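Local coordinates for protein predicted ATPase involved in replication control, Cdc46/Mcm family (Methanopyrus kandleri AV19, PDB 3F8T) that is an MCM-family homolog that probably binds ATP and single-stranded DNA, as replicative helicases of this family do, at residues E238-L243 against E456-A461; R420-H425 against E472-D477; H425-R430 against R450-V455; P443-T448 against W485-A490. The protein carries 2 engineered substitutions. One frame throughout, in Å; residues are numbered along the deposited sequence.

Contact 1: residues E238-L243 against E456-A461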
# COMPACT_ATOMS: atom_id res chain seq x y z
N GLU A 238 9.33 -6.64 -8.87
CA GLU A 238 10.25 -5.75 -8.11
C GLU A 238 10.39 -6.07 -6.63
O GLU A 238 11.41 -5.77 -6.01
CB GLU A 238 9.78 -4.30 -8.17
CG GLU A 238 9.61 -3.73 -9.55
CD GLU A 238 10.94 -3.53 -10.20
OE1 GLU A 238 11.60 -2.54 -9.84
OE2 GLU A 238 11.32 -4.38 -11.03
N ARG A 239 9.32 -6.63 -6.07
CA ARG A 239 9.18 -6.77 -4.63
C ARG A 239 10.06 -7.90 -4.10
O ARG A 239 10.16 -8.96 -4.74
CB ARG A 239 7.71 -7.01 -4.29
CG ARG A 239 6.82 -5.80 -4.62
CD ARG A 239 5.37 -6.03 -4.25
NE ARG A 239 4.75 -7.08 -5.05
CZ ARG A 239 4.27 -6.91 -6.28
NH1 ARG A 239 4.34 -5.72 -6.90
NH2 ARG A 239 3.71 -7.93 -6.90
N LEU A 240 10.67 -7.68 -2.93
CA LEU A 240 11.56 -8.65 -2.30
C LEU A 240 10.87 -9.35 -1.15
O LEU A 240 10.15 -8.72 -0.37
CB LEU A 240 12.84 -7.99 -1.77
CG LEU A 240 13.90 -7.59 -2.81
CD1 LEU A 240 14.70 -6.40 -2.31
CD2 LEU A 240 14.81 -8.75 -3.10
N HIS A 241 11.11 -10.65 -1.03
CA HIS A 241 10.55 -11.46 0.05
C HIS A 241 11.68 -12.04 0.87
O HIS A 241 12.64 -12.61 0.32
CB HIS A 241 9.66 -12.56 -0.53
CG HIS A 241 8.65 -12.04 -1.52
ND1 HIS A 241 7.67 -11.14 -1.17
CD2 HIS A 241 8.49 -12.27 -2.84
CE1 HIS A 241 6.94 -10.85 -2.23
NE2 HIS A 241 7.42 -11.51 -3.27
N VAL A 242 11.58 -11.87 2.18
CA VAL A 242 12.69 -12.17 3.10
C VAL A 242 12.16 -13.05 4.23
O VAL A 242 11.12 -12.76 4.81
CB VAL A 242 13.36 -10.87 3.67
CG1 VAL A 242 14.48 -11.20 4.66
CG2 VAL A 242 13.96 -10.00 2.54
N LEU A 243 12.89 -14.13 4.52
CA LEU A 243 12.57 -14.99 5.65
C LEU A 243 13.63 -14.81 6.73
O LEU A 243 14.81 -15.05 6.48
CB LEU A 243 12.55 -16.46 5.21
CG LEU A 243 12.36 -17.54 6.30
CD1 LEU A 243 11.07 -17.30 7.09
CD2 LEU A 243 12.37 -18.93 5.66
N GLU A 456 19.05 -8.63 -8.99
CA GLU A 456 18.50 -7.50 -9.75
C GLU A 456 17.50 -6.69 -8.93
O GLU A 456 17.56 -5.46 -8.93
CB GLU A 456 17.89 -7.96 -11.10
CG GLU A 456 17.15 -6.84 -11.83
CD GLU A 456 17.33 -6.83 -13.35
OE1 GLU A 456 18.05 -7.69 -13.91
OE2 GLU A 456 16.71 -5.96 -13.98
N ARG A 457 16.59 -7.37 -8.23
CA ARG A 457 15.63 -6.70 -7.34
C ARG A 457 16.30 -5.91 -6.24
O ARG A 457 15.89 -4.77 -5.96
CB ARG A 457 14.69 -7.72 -6.70
CG ARG A 457 13.67 -8.28 -7.65
CD ARG A 457 12.79 -9.32 -6.93
NE ARG A 457 12.13 -10.17 -7.92
CZ ARG A 457 12.27 -11.49 -8.02
NH1 ARG A 457 13.02 -12.18 -7.17
NH2 ARG A 457 11.62 -12.14 -8.98
N LEU A 458 17.30 -6.51 -5.60
CA LEU A 458 18.03 -5.83 -4.53
C LEU A 458 18.79 -4.62 -5.05
O LEU A 458 18.89 -3.60 -4.34
CB LEU A 458 18.99 -6.78 -3.82
CG LEU A 458 18.36 -7.84 -2.90
CD1 LEU A 458 19.31 -9.05 -2.78
CD2 LEU A 458 18.11 -7.20 -1.53
N ALA A 459 19.36 -4.74 -6.25
CA ALA A 459 20.08 -3.60 -6.86
C ALA A 459 19.15 -2.43 -7.22
O ALA A 459 19.52 -1.27 -7.03
CB ALA A 459 20.88 -4.06 -8.07
N LYS A 460 17.97 -2.75 -7.76
CA LYS A 460 16.95 -1.74 -8.02
C LYS A 460 16.53 -1.05 -6.71
O LYS A 460 16.40 0.18 -6.65
CB LYS A 460 15.74 -2.37 -8.71
CG LYS A 460 16.00 -2.82 -10.19
CD LYS A 460 14.73 -3.46 -10.79
CE LYS A 460 14.84 -3.70 -12.30
NZ LYS A 460 13.72 -4.60 -12.77
N ALA A 461 16.32 -1.84 -5.65
CA ALA A 461 15.98 -1.28 -4.34
C ALA A 461 17.05 -0.32 -3.84
O ALA A 461 16.72 0.78 -3.33
CB ALA A 461 15.72 -2.39 -3.32
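Glu-238 meets Lys-460 through its carboxylate. Its CB points away from helix 449-465, but the chain bends at chi2 (-71°), turning CD back toward the lysine. Lys-460 NZ donates to the syn lone pair of Glu-238 OE2 at 3.0 Å. The two side chains cross at about a right angle, and Lys-460 CD also lies 3.4 Å from Glu-238 OE1. Lys-460 NZ has a second mate in Glu-456 OE2 at 3.5 Å. Glu-238 OE1 is paired with Arg-464. An alanine here would probably leave Lys-460 with Glu-456 as its acidic mate in the network and deprive Arg-464 of this carboxylate. Arg-239 takes part mainly through its backbone, its O lying 3.4 Å from Arg-457 CD. The head of Arg-457 goes on to Asp-372 in a salt bridge. Leu-240 is the apolar centre. Its CD1 meets Leu-458 CD2 at 3.6 Å, and its CD2 lies 3.7 Å from Arg-457 CB. Past Leu-240 the chain enters strand 242-245, which lies between strands 341-346 and 373-376 of a parallel sheet. That 2-3-4-1-5 strand order, with a helical lid against the core, is typical of the AAA+ ATPase module.

Contact 2: residues R420-H425 against E472-D477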
# COMPACT_ATOMS: atom_id res chain seq x y z
N ARG A 420 24.35 -4.05 -16.06
CA ARG A 420 23.90 -5.31 -16.66
C ARG A 420 25.08 -6.26 -16.84
O ARG A 420 24.98 -7.45 -16.53
CB ARG A 420 23.20 -5.08 -18.00
CG ARG A 420 22.76 -6.37 -18.65
CD ARG A 420 21.93 -6.13 -19.89
NE ARG A 420 22.70 -5.61 -21.02
CZ ARG A 420 23.71 -6.24 -21.62
NH1 ARG A 420 24.13 -7.43 -21.20
NH2 ARG A 420 24.31 -5.67 -22.66
N LYS A 421 26.21 -5.72 -17.29
CA LYS A 421 27.43 -6.53 -17.44
C LYS A 421 27.94 -7.03 -16.09
O LYS A 421 28.33 -8.20 -15.97
CB LYS A 421 28.51 -5.77 -18.21
CG LYS A 421 28.18 -5.66 -19.69
CD LYS A 421 29.18 -4.78 -20.44
CE LYS A 421 29.00 -4.95 -21.94
NZ LYS A 421 29.29 -3.69 -22.69
N ARG A 422 27.90 -6.16 -15.09
CA ARG A 422 28.32 -6.51 -13.73
C ARG A 422 27.46 -7.65 -13.18
O ARG A 422 27.96 -8.58 -12.52
CB ARG A 422 28.25 -5.27 -12.82
CG ARG A 422 28.68 -5.52 -11.38
CD ARG A 422 30.20 -5.54 -11.22
NE ARG A 422 30.65 -4.24 -10.72
CZ ARG A 422 31.72 -4.03 -9.96
NH1 ARG A 422 32.50 -5.04 -9.59
NH2 ARG A 422 32.01 -2.80 -9.57
N LEU A 423 26.16 -7.59 -13.48
CA LEU A 423 25.20 -8.58 -13.00
C LEU A 423 25.41 -9.93 -13.69
O LEU A 423 25.45 -10.97 -13.04
CB LEU A 423 23.77 -8.08 -13.24
CG LEU A 423 22.62 -9.04 -12.95
CD1 LEU A 423 22.57 -9.44 -11.50
CD2 LEU A 423 21.30 -8.40 -13.37
N GLU A 424 25.55 -9.89 -15.01
CA GLU A 424 25.77 -11.11 -15.79
C GLU A 424 27.09 -11.81 -15.41
O GLU A 424 27.14 -13.05 -15.32
CB GLU A 424 25.61 -10.84 -17.30
CG GLU A 424 24.13 -10.49 -17.61
CD GLU A 424 23.78 -10.27 -19.08
OE1 GLU A 424 24.55 -9.61 -19.82
OE2 GLU A 424 22.67 -10.73 -19.47
N HIS A 425 28.11 -11.01 -15.12
CA HIS A 425 29.43 -11.49 -14.68
C HIS A 425 29.37 -12.20 -13.33
O HIS A 425 29.90 -13.30 -13.18
CB HIS A 425 30.43 -10.33 -14.61
CG HIS A 425 31.80 -10.74 -14.13
ND1 HIS A 425 32.64 -11.53 -14.89
CD2 HIS A 425 32.46 -10.47 -12.99
CE1 HIS A 425 33.77 -11.72 -14.23
NE2 HIS A 425 33.69 -11.09 -13.07
N GLU A 472 23.31 1.04 -10.98
CA GLU A 472 24.73 1.12 -11.33
C GLU A 472 25.49 -0.11 -10.82
O GLU A 472 24.96 -0.84 -9.98
CB GLU A 472 25.35 2.39 -10.72
CG GLU A 472 24.56 3.67 -11.01
CD GLU A 472 25.03 4.39 -12.26
OE1 GLU A 472 25.76 3.77 -13.07
OE2 GLU A 472 24.66 5.58 -12.43
N PRO A 473 26.72 -0.35 -11.33
CA PRO A 473 27.51 -1.50 -10.82
C PRO A 473 27.64 -1.57 -9.29
O PRO A 473 27.62 -2.67 -8.70
CB PRO A 473 28.89 -1.30 -11.48
CG PRO A 473 28.55 -0.65 -12.79
CD PRO A 473 27.45 0.35 -12.41
N GLU A 474 27.75 -0.41 -8.67
CA GLU A 474 27.82 -0.32 -7.22
C GLU A 474 26.57 -0.91 -6.52
O GLU A 474 26.70 -1.53 -5.45
CB GLU A 474 28.03 1.14 -6.82
CG GLU A 474 29.45 1.68 -7.11
CD GLU A 474 29.82 1.72 -8.60
OE1 GLU A 474 28.94 1.99 -9.46
OE2 GLU A 474 31.02 1.47 -8.90
N ASP A 475 25.39 -0.71 -7.12
CA ASP A 475 24.13 -1.28 -6.61
C ASP A 475 24.12 -2.80 -6.77
O ASP A 475 23.57 -3.52 -5.93
CB ASP A 475 22.90 -0.70 -7.32
CG ASP A 475 22.82 0.83 -7.26
OD1 ASP A 475 23.08 1.41 -6.18
OD2 ASP A 475 22.50 1.45 -8.29
N VAL A 476 24.67 -3.27 -7.89
CA VAL A 476 24.75 -4.70 -8.18
C VAL A 476 25.66 -5.37 -7.16
O VAL A 476 25.34 -6.44 -6.64
CB VAL A 476 25.21 -4.99 -9.62
CG1 VAL A 476 25.44 -6.50 -9.80
CG2 VAL A 476 24.14 -4.51 -10.62
N ASP A 477 26.78 -4.72 -6.85
CA ASP A 477 27.77 -5.24 -5.92
C ASP A 477 27.19 -5.43 -4.52
O ASP A 477 27.45 -6.44 -3.85
CB ASP A 477 28.99 -4.31 -5.87
CG ASP A 477 29.88 -4.46 -7.09
OD1 ASP A 477 29.63 -5.35 -7.94
OD2 ASP A 477 30.86 -3.69 -7.20
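In the helical AAA-lid region, helices 417-439 and 473-489 run side by side where Arg-422 lies against Pro-473, Val-476 and Asp-477. The short helical segments are 8.8 Å apart at their axes and run in nearly the same direction, 27° apart. Arg-422 does most of the touching. Its CG stands anti to the backbone N (chi1 -179°) and meets Val-476 CG1 at 3.7 Å. The chain then bends twice. The guanidinium ends with one face over the carboxylate of Asp-477, the two planes turned 80° apart. NH2 of Arg-422 is 2.8 Å from OD2 of Asp-477. This is a salt bridge of charges, for no N-H points at the oxygen. Pro-473 CB sits at the edge of the same guanidinium, in its plane, 3.5 Å from Arg-422 NE.

Pro-473 opens helix 473-489, and Glu-472 is its N-cap residue. Asp-475, three residues on, holds the N-H of this N-cap residue: its OD2 accepts from Glu-472 N at 2.8 Å in a nearly straight bond. Arg-466 forms a salt bridge with the same OD2.

Beside the salt bridge to Asp-477, Val-476 CG1 reaches over to the backbone of the other helix, 3.8 Å from Leu-423 CA. Leu-423 itself turns on toward helix 449-465, where it touches Val-455 and Glu-456.

Contact 3: residues H425-R430 against R450-V455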
# COMPACT_ATOMS: atom_id res chain seq x y z
N HIS A 425 28.11 -11.01 -15.12
CA HIS A 425 29.43 -11.49 -14.68
C HIS A 425 29.37 -12.20 -13.33
O HIS A 425 29.90 -13.30 -13.18
CB HIS A 425 30.43 -10.33 -14.61
CG HIS A 425 31.80 -10.74 -14.13
ND1 HIS A 425 32.64 -11.53 -14.89
CD2 HIS A 425 32.46 -10.47 -12.99
CE1 HIS A 425 33.77 -11.72 -14.23
NE2 HIS A 425 33.69 -11.09 -13.07
N TRP A 426 28.74 -11.56 -12.34
CA TRP A 426 28.49 -12.20 -11.06
C TRP A 426 27.81 -13.56 -11.26
O TRP A 426 28.25 -14.57 -10.73
CB TRP A 426 27.62 -11.32 -10.16
CG TRP A 426 27.22 -12.00 -8.88
CD1 TRP A 426 27.95 -12.06 -7.73
CD2 TRP A 426 26.03 -12.75 -8.64
NE1 TRP A 426 27.27 -12.77 -6.78
CE2 TRP A 426 26.09 -13.22 -7.32
CE3 TRP A 426 24.91 -13.06 -9.42
CZ2 TRP A 426 25.07 -13.98 -6.74
CZ3 TRP A 426 23.89 -13.83 -8.84
CH2 TRP A 426 23.98 -14.28 -7.53
N TYR A 427 26.74 -13.56 -12.05
CA TYR A 427 25.91 -14.74 -12.24
C TYR A 427 26.69 -15.91 -12.83
O TYR A 427 26.66 -17.01 -12.29
CB TYR A 427 24.71 -14.40 -13.13
CG TYR A 427 23.66 -15.49 -13.26
CD1 TYR A 427 23.19 -16.19 -12.15
CD2 TYR A 427 23.11 -15.78 -14.51
CE1 TYR A 427 22.20 -17.17 -12.28
CE2 TYR A 427 22.11 -16.76 -14.66
CZ TYR A 427 21.67 -17.45 -13.54
OH TYR A 427 20.70 -18.41 -13.69
N GLU A 428 27.39 -15.65 -13.94
CA GLU A 428 28.19 -16.67 -14.61
C GLU A 428 29.34 -17.16 -13.73
O GLU A 428 29.59 -18.36 -13.66
CB GLU A 428 28.68 -16.18 -15.98
CG GLU A 428 29.77 -15.10 -15.95
CD GLU A 428 30.11 -14.54 -17.34
OE1 GLU A 428 29.42 -14.89 -18.32
OE2 GLU A 428 31.07 -13.73 -17.44
N THR A 429 30.02 -16.24 -13.04
CA THR A 429 31.13 -16.57 -12.15
C THR A 429 30.66 -17.48 -10.99
O THR A 429 31.31 -18.48 -10.65
CB THR A 429 31.84 -15.28 -11.63
OG1 THR A 429 32.48 -14.60 -12.74
CG2 THR A 429 32.89 -15.58 -10.59
N ARG A 430 29.51 -17.15 -10.40
CA ARG A 430 28.97 -17.95 -9.30
C ARG A 430 28.48 -19.33 -9.73
O ARG A 430 28.66 -20.30 -9.01
CB ARG A 430 27.85 -17.19 -8.56
CG ARG A 430 28.35 -16.00 -7.76
CD ARG A 430 29.19 -16.43 -6.55
NE ARG A 430 29.57 -15.28 -5.74
CZ ARG A 430 30.61 -14.48 -5.99
NH1 ARG A 430 31.42 -14.70 -7.03
NH2 ARG A 430 30.86 -13.45 -5.19
N ARG A 450 16.49 -17.69 -10.13
CA ARG A 450 15.91 -17.07 -8.93
C ARG A 450 16.91 -16.14 -8.27
O ARG A 450 16.56 -15.04 -7.85
CB ARG A 450 15.44 -18.13 -7.92
CG ARG A 450 14.23 -18.95 -8.37
CD ARG A 450 13.87 -20.07 -7.39
NE ARG A 450 14.96 -21.04 -7.24
CZ ARG A 450 15.81 -21.07 -6.21
NH1 ARG A 450 15.71 -20.20 -5.20
NH2 ARG A 450 16.78 -21.99 -6.19
N GLN A 451 18.17 -16.58 -8.19
CA GLN A 451 19.24 -15.78 -7.59
C GLN A 451 19.58 -14.56 -8.44
O GLN A 451 19.81 -13.48 -7.90
CB GLN A 451 20.48 -16.63 -7.31
CG GLN A 451 20.36 -17.47 -6.05
CD GLN A 451 19.26 -18.53 -6.14
OE1 GLN A 451 19.22 -19.32 -7.09
NE2 GLN A 451 18.35 -18.52 -5.17
N LEU A 452 19.66 -14.76 -9.76
CA LEU A 452 19.83 -13.65 -10.71
C LEU A 452 18.74 -12.60 -10.49
O LEU A 452 19.03 -11.41 -10.35
CB LEU A 452 19.77 -14.16 -12.15
CG LEU A 452 19.90 -13.12 -13.26
CD1 LEU A 452 21.29 -12.55 -13.32
CD2 LEU A 452 19.54 -13.79 -14.60
N GLU A 453 17.49 -13.07 -10.44
CA GLU A 453 16.34 -12.21 -10.18
C GLU A 453 16.45 -11.46 -8.85
O GLU A 453 16.18 -10.25 -8.79
CB GLU A 453 15.04 -13.03 -10.29
CG GLU A 453 14.76 -13.45 -11.75
CD GLU A 453 13.93 -14.73 -11.91
OE1 GLU A 453 13.30 -15.18 -10.93
OE2 GLU A 453 13.92 -15.28 -13.04
N SER A 454 16.89 -12.14 -7.80
CA SER A 454 17.02 -11.50 -6.47
C SER A 454 18.08 -10.40 -6.46
O SER A 454 17.85 -9.30 -5.91
CB SER A 454 17.32 -12.54 -5.39
OG SER A 454 16.26 -13.47 -5.31
N VAL A 455 19.23 -10.69 -7.06
CA VAL A 455 20.28 -9.67 -7.15
C VAL A 455 19.74 -8.42 -7.87
O VAL A 455 19.94 -7.30 -7.41
CB VAL A 455 21.56 -10.20 -7.82
CG1 VAL A 455 22.56 -9.06 -8.06
CG2 VAL A 455 22.19 -11.25 -6.92
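Tyr-427 and Trp-426 each offer a ring face to helix 449-465. The two helical segments run roughly antiparallel, at 148°, with their axes 10.5 Å apart at the closest.

Two CH-pi contacts carry the interface. Leu-452 lies over the tyrosine ring. Its CB stands above the centre, 3.9 Å from the centroid of the Tyr-427 ring and 12° off the normal. Its CD1 comes down near the root of the ring, 3.8 Å from Tyr-427 CG, while CD2 lies by CE2. The second contact is on Trp-426, whose CG is anti to the backbone N (chi1 174°), which carries the indole out toward helix 449-465. Val-455 CG2 sits over the six-membered ring, 3.8 Å from its centroid and nearer the rim. On the opposite face of the indole, CG of Arg-430 from the same helix packs at a similar height. Trp-426 is thus held flat between two aliphatic groups. An alanine at Tyr-427 would probably open a gap over CB and CD2 of Leu-452.

The remaining apolar contact is lighter: Trp-426 CH2 is 4.2 Å from Gln-451 CB.

The polar groups look elsewhere. Trp-426 NE1 donates to Asp-484, which also forms a salt bridge with Arg-430. Gln-451 turns its end away and its OE1 accepts from Thr-448 N, at the start of its own helix.

No hydrogen bond crosses between the two segments. Their hold therefore rests on dispersion and on the fit of aliphatic groups to ring faces, while the bond from Trp-426 NE1 to Asp-484 helps to set the turn of the indole.

Contact 4: residues P443-T448 against W485-A490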
# COMPACT_ATOMS: atom_id res chain seq x y z
N PRO A 443 28.84 -29.77 -0.47
CA PRO A 443 27.43 -29.40 -0.58
C PRO A 443 27.27 -27.89 -0.68
O PRO A 443 27.83 -27.14 0.13
CB PRO A 443 26.81 -29.94 0.72
CG PRO A 443 27.75 -30.99 1.18
CD PRO A 443 29.10 -30.50 0.79
N THR A 444 26.54 -27.46 -1.70
CA THR A 444 26.34 -26.04 -1.97
C THR A 444 24.96 -25.81 -2.56
O THR A 444 24.44 -26.66 -3.30
CB THR A 444 27.42 -25.45 -2.92
OG1 THR A 444 27.03 -25.63 -4.28
CG2 THR A 444 28.76 -26.12 -2.71
N LEU A 445 24.35 -24.68 -2.24
CA LEU A 445 23.08 -24.31 -2.85
C LEU A 445 23.30 -23.93 -4.31
O LEU A 445 24.31 -23.29 -4.63
CB LEU A 445 22.41 -23.16 -2.08
CG LEU A 445 21.78 -23.46 -0.71
CD1 LEU A 445 21.33 -22.20 0.00
CD2 LEU A 445 20.62 -24.43 -0.81
N PRO A 446 22.38 -24.35 -5.20
CA PRO A 446 22.52 -23.93 -6.60
C PRO A 446 22.32 -22.42 -6.75
O PRO A 446 21.64 -21.81 -5.93
CB PRO A 446 21.38 -24.68 -7.31
CG PRO A 446 20.39 -24.96 -6.25
CD PRO A 446 21.20 -25.21 -5.00
N VAL A 447 22.92 -21.85 -7.79
CA VAL A 447 22.69 -20.48 -8.19
C VAL A 447 21.92 -20.53 -9.51
O VAL A 447 22.46 -20.92 -10.57
CB VAL A 447 24.02 -19.69 -8.29
CG1 VAL A 447 23.84 -18.33 -8.98
CG2 VAL A 447 24.61 -19.49 -6.90
N THR A 448 20.64 -20.19 -9.42
CA THR A 448 19.68 -20.32 -10.52
C THR A 448 19.13 -18.96 -10.96
O THR A 448 19.53 -17.92 -10.43
CB THR A 448 18.50 -21.22 -10.11
OG1 THR A 448 17.62 -20.50 -9.24
CG2 THR A 448 18.98 -22.51 -9.41
N TRP A 485 25.97 -13.84 0.82
CA TRP A 485 25.96 -14.03 2.28
C TRP A 485 24.88 -15.04 2.67
O TRP A 485 25.16 -15.98 3.42
CB TRP A 485 25.76 -12.70 3.00
CG TRP A 485 25.79 -12.78 4.50
CD1 TRP A 485 26.88 -12.67 5.32
CD2 TRP A 485 24.66 -12.97 5.36
NE1 TRP A 485 26.50 -12.79 6.64
CE2 TRP A 485 25.14 -12.97 6.69
CE3 TRP A 485 23.29 -13.14 5.14
CZ2 TRP A 485 24.30 -13.14 7.79
CZ3 TRP A 485 22.45 -13.30 6.24
CH2 TRP A 485 22.96 -13.30 7.55
N TYR A 486 23.67 -14.86 2.14
CA TYR A 486 22.56 -15.82 2.30
C TYR A 486 22.94 -17.23 1.85
O TYR A 486 22.73 -18.21 2.58
CB TYR A 486 21.33 -15.33 1.51
CG TYR A 486 20.36 -16.41 1.10
CD1 TYR A 486 19.93 -17.36 2.02
CD2 TYR A 486 19.85 -16.49 -0.20
CE1 TYR A 486 19.04 -18.37 1.67
CE2 TYR A 486 18.94 -17.51 -0.57
CZ TYR A 486 18.54 -18.44 0.39
OH TYR A 486 17.64 -19.46 0.10
N LEU A 487 23.46 -17.35 0.63
CA LEU A 487 23.80 -18.66 0.07
C LEU A 487 24.89 -19.37 0.89
O LEU A 487 24.82 -20.60 1.10
CB LEU A 487 24.24 -18.53 -1.38
CG LEU A 487 23.18 -18.09 -2.40
CD1 LEU A 487 23.84 -17.92 -3.76
CD2 LEU A 487 21.99 -19.07 -2.49
N GLU A 488 25.86 -18.60 1.35
CA GLU A 488 26.99 -19.13 2.10
C GLU A 488 26.63 -19.49 3.52
O GLU A 488 26.94 -20.60 3.97
CB GLU A 488 28.20 -18.18 2.01
CG GLU A 488 28.88 -18.26 0.64
CD GLU A 488 29.74 -17.04 0.29
OE1 GLU A 488 30.25 -16.36 1.21
OE2 GLU A 488 29.94 -16.79 -0.93
N THR A 489 25.94 -18.59 4.22
CA THR A 489 25.52 -18.83 5.59
C THR A 489 24.51 -19.97 5.72
O THR A 489 24.50 -20.68 6.73
CB THR A 489 24.96 -17.57 6.26
OG1 THR A 489 23.78 -17.13 5.56
CG2 THR A 489 25.99 -16.45 6.24
N ALA A 490 23.69 -20.16 4.68
CA ALA A 490 22.71 -21.26 4.64
C ALA A 490 23.35 -22.64 4.81
O ALA A 490 22.72 -23.56 5.35
CB ALA A 490 21.94 -21.22 3.34
O HOH W 1 25.80 -22.45 -0.78
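A water molecule bridges Leu-445 and Leu-487. It accepts from Leu-445 N at 3.0 Å and donates to Leu-487 O at 2.8 Å. No direct hydrogen bond joins the two segments, so this water is the polar link between the loop 443-448 and helix 473-489.

Beside the water the contact is apolar. Leu-445 points toward the helix, its CG beside the backbone N (chi1 -73°). Its CD1 presses on Ala-490 CB at 3.5 Å and lies 4.1 Å from Leu-487 CD2. The other branch of Leu-487 turns to Val-447: Leu-487 CD1 is 3.6 Å from Val-447 CG2, and the two side chains cross at about a right angle. Leu-487 is thus forked between Leu-445 and Val-447, one methyl to each.

The loop joins helices 417-439 and 449-465, and Val-447 also rests on Val-434 of the former. Thr-448 is the N-cap of the latter, its OG1 taking the N-H of Arg-450. The side chains of Tyr-486 and Ala-490 touch strand 373-376 of the P-loop domain. Within helix 473-489, Trp-485 O accepts from both N and OG1 of Thr-489, which come from opposite faces of its plane.

The contact therefore combines two chemistries. Methyl groups fill the space between loop and helix, and a single water bridges a loop N-H and a helix carbonyl that do not bond to each other.

Contacts 2, 3 and 4 lie within the lid, and contact 1 joins the lid to the ATPase core. Helix 449-465 serves both contact 1 and contact 3, whose centres are 13 Å apart; Arg-457 of contact 1 makes a salt bridge with Asp-372, which Ser-454 of contact 3 also approaches. Contacts 2 and 3 are the nearest pair, with centres 10 Å apart, and Leu-423 CD1 meets Val-455 CG1 at 3.5 Å. Contacts 3 and 4 touch where Tyr-427 CE1 lies 3.9 Å from Val-447 CG1. Contacts 1 and 4 do not touch, their nearest atoms being about 7 Å apart. Strand 242-245 of contact 1 leads toward the loop that binds nucleotide in P-loop relatives.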